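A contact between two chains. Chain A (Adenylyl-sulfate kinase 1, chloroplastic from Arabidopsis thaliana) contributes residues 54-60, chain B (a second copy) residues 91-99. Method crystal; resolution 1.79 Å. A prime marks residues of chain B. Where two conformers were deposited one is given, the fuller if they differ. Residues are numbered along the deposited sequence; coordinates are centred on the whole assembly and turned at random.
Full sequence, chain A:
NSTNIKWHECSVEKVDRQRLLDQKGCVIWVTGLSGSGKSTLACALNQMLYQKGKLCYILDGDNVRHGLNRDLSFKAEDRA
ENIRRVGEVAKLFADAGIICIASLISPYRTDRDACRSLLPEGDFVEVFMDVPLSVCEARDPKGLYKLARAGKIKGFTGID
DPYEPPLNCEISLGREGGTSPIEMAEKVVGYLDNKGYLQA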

ATOM      1  N   LYS A  54      15.070   8.641  -8.388  1.00 23.61           N
ATOM      2  CA  LYS A  54      14.555   7.420  -7.762  1.00 22.87           C
ATOM      3  C   LYS A  54      13.157   7.664  -7.178  1.00 32.23           C
ATOM      4  O   LYS A  54      12.876   8.738  -6.646  1.00 32.15           O
ATOM      5  N   LEU A  55      12.302   6.653  -7.254  1.00 23.98           N
ATOM      6  CA  LEU A  55      10.921   6.789  -6.811  1.00 21.82           C
ATOM      7  C   LEU A  55      10.752   6.251  -5.405  1.00 22.09           C
ATOM      8  O   LEU A  55      10.980   5.057  -5.158  1.00 22.62           O
ATOM      9  N   CYS A  56      10.364   7.138  -4.490  1.00 21.30           N
ATOM     10  CA  CYS A  56      10.138   6.803  -3.082  0.57 24.28           C
ATOM     11  C   CYS A  56       8.698   7.110  -2.722  1.00 26.87           C
ATOM     12  O   CYS A  56       8.047   7.903  -3.389  1.00 25.43           O
ATOM     13  N   TYR A  57       8.210   6.506  -1.653  1.00 22.42           N
ATOM     14  CA  TYR A  57       6.896   6.876  -1.140  1.00 21.71           C
ATOM     15  C   TYR A  57       6.924   6.760   0.381  1.00 26.94           C
ATOM     16  O   TYR A  57       7.354   5.745   0.907  1.00 26.42           O
ATOM     17  N   ILE A  58       6.437   7.787   1.076  1.00 23.77           N
ATOM     18  CA  ILE A  58       6.482   7.824   2.534  1.00 23.91           C
ATOM     19  C   ILE A  58       5.171   7.363   3.152  1.00 25.13           C
ATOM     20  O   ILE A  58       4.114   7.901   2.840  1.00 24.31           O
ATOM     21  N   LEU A  59       5.247   6.351   4.010  1.00 22.89           N
ATOM     22  CA  LEU A  59       4.126   5.964   4.850  1.00 22.70           C
ATOM     23  C   LEU A  59       4.345   6.544   6.239  1.00 29.72           C
ATOM     24  O   LEU A  59       5.069   5.973   7.050  1.00 27.81           O
ATOM     25  N   ASP A  60       3.702   7.668   6.520  1.00 27.88           N
ATOM     26  CA  ASP A  60       3.884   8.328   7.804  1.00 27.59           C
ATOM     27  C   ASP A  60       2.769   7.959   8.769  1.00 30.85           C
ATOM     28  O   ASP A  60       1.579   7.978   8.415  1.00 26.70           O
TER
ATOM     29  N   LYS B  91      -5.422   3.816  -2.867  1.00 21.84           N
ATOM     30  CA  LYS B  91      -5.282   5.257  -2.878  1.00 24.09           C
ATOM     31  C   LYS B  91      -3.825   5.663  -2.663  1.00 26.13           C
ATOM     32  O   LYS B  91      -3.336   6.592  -3.297  1.00 23.21           O
ATOM     33  N   LEU B  92      -3.132   4.969  -1.759  1.00 21.50           N
ATOM     34  CA  LEU B  92      -1.713   5.249  -1.528  1.00 21.62           C
ATOM     35  C   LEU B  92      -0.886   4.951  -2.788  1.00 22.30           C
ATOM     36  O   LEU B  92       0.000   5.732  -3.162  1.00 22.02           O
ATOM     37  N   PHE B  93      -1.176   3.835  -3.449  1.00 22.16           N
ATOM     38  CA  PHE B  93      -0.467   3.525  -4.689  1.00 26.69           C
ATOM     39  C   PHE B  93      -0.714   4.555  -5.787  1.00 24.30           C
ATOM     40  O   PHE B  93       0.207   4.932  -6.523  1.00 24.38           O
ATOM     41  N   ALA B  94      -1.966   4.974  -5.927  1.00 24.04           N
ATOM     42  CA  ALA B  94      -2.302   6.024  -6.879  1.00 22.96           C
ATOM     43  C   ALA B  94      -1.545   7.306  -6.542  1.00 27.26           C
ATOM     44  O   ALA B  94      -1.073   8.017  -7.434  1.00 26.62           O
ATOM     45  N   ASP B  95      -1.426   7.611  -5.251  1.00 25.47           N
ATOM     46  CA  ASP B  95      -0.744   8.828  -4.837  1.00 26.52           C
ATOM     47  C   ASP B  95       0.761   8.724  -5.144  1.00 24.72           C
ATOM     48  O   ASP B  95       1.422   9.730  -5.414  1.00 28.37           O
ATOM     49  N   ALA B  96       1.273   7.499  -5.168  1.00 24.91           N
ATOM     50  CA  ALA B  96       2.672   7.243  -5.520  1.00 22.19           C
ATOM     51  C   ALA B  96       2.903   7.319  -7.023  1.00 30.18           C
ATOM     52  O   ALA B  96       4.042   7.180  -7.477  1.00 26.57           O
ATOM     53  N   GLY B  97       1.822   7.487  -7.788  1.00 26.64           N
ATOM     54  CA  GLY B  97       1.891   7.619  -9.236  1.00 22.66           C
ATOM     55  C   GLY B  97       1.681   6.313  -9.994  1.00 28.15           C
ATOM     56  O   GLY B  97       1.842   6.258 -11.211  1.00 25.88           O
ATOM     57  N   ILE B  98       1.342   5.256  -9.261  1.00 21.63           N
ATOM     58  CA  ILE B  98       1.212   3.909  -9.809  1.00 18.79           C
ATOM     59  C   ILE B  98      -0.199   3.684 -10.354  1.00 21.76           C
ATOM     60  O   ILE B  98      -1.156   4.207  -9.803  1.00 22.06           O
ATOM     61  N   ILE B  99      -0.312   2.908 -11.433  1.00 22.08           N
ATOM     62  CA  ILE B  99      -1.604   2.421 -11.905  1.00 23.42           C
ATOM     63  C   ILE B  99      -1.916   1.191 -11.077  1.00 22.78           C
ATOM     64  O   ILE B  99      -1.354   0.115 -11.292  1.00 23.16           O
TER

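Tyr57 has the largest covered area of any residue in this contact, and its hydroxyl makes the one hydrogen bond between the stretches. Tyr57 sits on the strand of chain A and points toward chain B. Its chi1 is t (-167°) and its chi2 is 74°, and the ring reaches Leu92′, Asp95′ and Ala96′. Tyr57 OH donates to Asp95′ OD2 at 2.7 Å, a short bond made at the ring edge, near the ring plane. Asp95′ also has chi1 t (-173°). Its CA-to-CB bond points sideways, but the carboxylate end comes nearer and so reaches the hydroxyl.

The tyrosine ring packs against Leu92′ and Ala96′. Over one face lies a backbone oxygen, with Leu92′ O 3.7 Å from Tyr57 CZ. Leu92′ O accepts a backbone hydrogen bond from Ala96′ N at 3.0 Å. Ala96′ CB approaches the ring obliquely, 3.6 Å from Tyr57 CD1. The CA atoms of Tyr57 and Ala96′ are 6.1 Å apart, the nearest pair in the register here. Leu92′ adds an apolar contact, with Leu92′ CB lying 4.2 Å from Tyr57 CE2.

Two leucines of chain A extend the packing beyond the tyrosine. Leu59 has chi1 m and chi2 t. Its CA-to-CB bond points sideways, yet its end comes nearer, and Leu59 CD2 meets Leu92′ CD1 at 4.1 Å. Leu92′ has the same m, t rotamer. Leu55 points toward chain B with chi1 t and chi2 p. Leu55 CD1 is 4.0 Å from Ala96′ O, and Leu55 CD2 is 4.5 Å from Ile98′ CD1, a looser contact. Ile98′ is m, m; its CA-to-CB bond points sideways, but its end comes nearer to Leu55.

Ala96′ O is buried by the contact and has no polar partner in the model. The apolar Leu55 beside it cannot supply one.

Gly97′ follows the helix in a Schellman motif, with phi 95°. A CB at these backbone angles would be jammed against the carbonyl oxygen of Ala96′, so the turn itself calls for glycine. Ile98′ N bonds back to Phe93′ O at 3.0 Å, and Gly97′ N to Ala94′ O at 3.0 Å.

Cys56, Phe93′ and Ala94′ point away from the contact. Asp60 caps a helix that begins just past its stretch, while the Lys54 and Lys91′ amines are hydrogen-bonded elsewhere in the structure. The two stretches together bury 305 Å², both sides summed.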

ATOM      1  CB  LYS A  54      15.513   6.923  -6.682  1.00 19.89           C
ATOM      2  CG  LYS A  54      16.970   6.847  -7.155  1.00 24.06           C
ATOM      3  CD  LYS A  54      17.125   5.848  -8.293  1.00 22.39           C
ATOM      4  CE  LYS A  54      18.393   6.092  -9.086  1.00 29.97           C
ATOM      5  NZ  LYS A  54      18.500   5.176 -10.259  1.00 28.99           N
ATOM      6  CB  LEU A  55       9.984   6.043  -7.762  1.00 22.16           C
ATOM      7  CG  LEU A  55       8.489   6.114  -7.449  1.00 29.42           C
ATOM      8  CD1 LEU A  55       8.019   7.558  -7.410  1.00 29.59           C
ATOM      9  CD2 LEU A  55       7.696   5.308  -8.488  1.00 31.97           C
ATOM     10  CB  CYS A  56      11.019   7.650  -2.159  0.57 25.72           C
ATOM     11  SG  CYS A  56      12.758   7.437  -2.402  0.57 25.24           S
ATOM     12  CB  TYR A  57       5.798   5.989  -1.721  1.00 21.38           C
ATOM     13  CG  TYR A  57       4.451   6.596  -1.420  1.00 27.98           C
ATOM     14  CD1 TYR A  57       4.011   7.726  -2.106  1.00 24.25           C
ATOM     15  CD2 TYR A  57       3.651   6.080  -0.411  1.00 25.00           C
ATOM     16  CE1 TYR A  57       2.781   8.310  -1.803  1.00 21.38           C
ATOM     17  CE2 TYR A  57       2.437   6.653  -0.098  1.00 27.68           C
ATOM     18  CZ  TYR A  57       2.004   7.760  -0.800  1.00 28.66           C
ATOM     19  OH  TYR A  57       0.794   8.323  -0.479  1.00 28.60           O
ATOM     20  CB  ILE A  58       6.776   9.259   3.041  1.00 24.58           C
ATOM     21  CG1 ILE A  58       8.138   9.737   2.535  1.00 24.49           C
ATOM     22  CG2 ILE A  58       6.746   9.326   4.580  1.00 26.43           C
ATOM     23  CD1 ILE A  58       8.419  11.213   2.839  1.00 25.33           C
ATOM     24  CB  LEU A  59       4.029   4.437   4.952  1.00 25.70           C
ATOM     25  CG  LEU A  59       3.841   3.675   3.643  1.00 25.53           C
ATOM     26  CD1 LEU A  59       3.815   2.161   3.892  1.00 26.89           C
ATOM     27  CD2 LEU A  59       2.563   4.151   2.944  1.00 25.03           C
ATOM     28  CB  ASP A  60       3.942   9.835   7.610  1.00 26.54           C
ATOM     29  CG  ASP A  60       4.293  10.565   8.893  1.00 34.90           C
ATOM     30  OD1 ASP A  60       5.495  10.643   9.207  1.00 35.93           O
ATOM     31  OD2 ASP A  60       3.371  11.038   9.579  1.00 44.91           O
TER
ATOM     32  CB  LYS B  91      -6.172   5.874  -1.800  1.00 20.61           C
ATOM     33  CG  LYS B  91      -5.938   7.353  -1.602  1.00 29.05           C
ATOM     34  CD  LYS B  91      -6.956   7.917  -0.651  1.00 28.04           C
ATOM     35  CE  LYS B  91      -6.763   9.404  -0.453  1.00 39.71           C
ATOM     36  NZ  LYS B  91      -7.818   9.957   0.439  1.00 36.51           N
ATOM     37  CB  LEU B  92      -1.181   4.438  -0.341  1.00 25.15           C
ATOM     38  CG  LEU B  92      -1.866   4.685   1.004  1.00 31.66           C
ATOM     39  CD1 LEU B  92      -1.382   3.679   2.047  1.00 31.05           C
ATOM     40  CD2 LEU B  92      -1.633   6.119   1.484  1.00 36.11           C
ATOM     41  CB  PHE B  93      -0.812   2.124  -5.199  1.00 26.31           C
ATOM     42  CG  PHE B  93       0.051   1.043  -4.600  1.00 29.28           C
ATOM     43  CD1 PHE B  93       1.253   0.693  -5.190  1.00 32.38           C
ATOM     44  CD2 PHE B  93      -0.330   0.397  -3.441  1.00 29.64           C
ATOM     45  CE1 PHE B  93       2.055  -0.297  -4.642  1.00 35.99           C
ATOM     46  CE2 PHE B  93       0.468  -0.606  -2.888  1.00 27.68           C
ATOM     47  CZ  PHE B  93       1.660  -0.950  -3.495  1.00 29.35           C
ATOM     48  CB  ALA B  94      -3.834   6.276  -6.867  1.00 23.78           C
ATOM     49  CB  ASP B  95      -1.006   9.120  -3.350  1.00 27.16           C
ATOM     50  CG  ASP B  95      -0.454  10.462  -2.910  1.00 30.87           C
ATOM     51  OD1 ASP B  95      -0.678  11.455  -3.631  1.00 31.22           O
ATOM     52  OD2 ASP B  95       0.194  10.516  -1.844  1.00 27.20           O
ATOM     53  CB  ALA B  96       3.091   5.885  -5.007  1.00 19.47           C
ATOM     54  CB  ILE B  98       1.447   2.872  -8.685  1.00 21.10           C
ATOM     55  CG1 ILE B  98       2.814   3.087  -8.030  1.00 33.93           C
ATOM     56  CG2 ILE B  98       1.291   1.461  -9.209  1.00 20.58           C
ATOM     57  CD1 ILE B  98       3.951   2.892  -8.960  1.00 37.74           C
ATOM     58  CB  ILE B  99      -1.562   2.082 -13.405  1.00 23.13           C
ATOM     59  CG1 ILE B  99      -1.265   3.359 -14.204  1.00 25.66           C
ATOM     60  CG2 ILE B  99      -2.905   1.449 -13.875  1.00 21.09           C
ATOM     61  CD1 ILE B  99      -0.745   3.125 -15.616  1.00 27.38           C
TER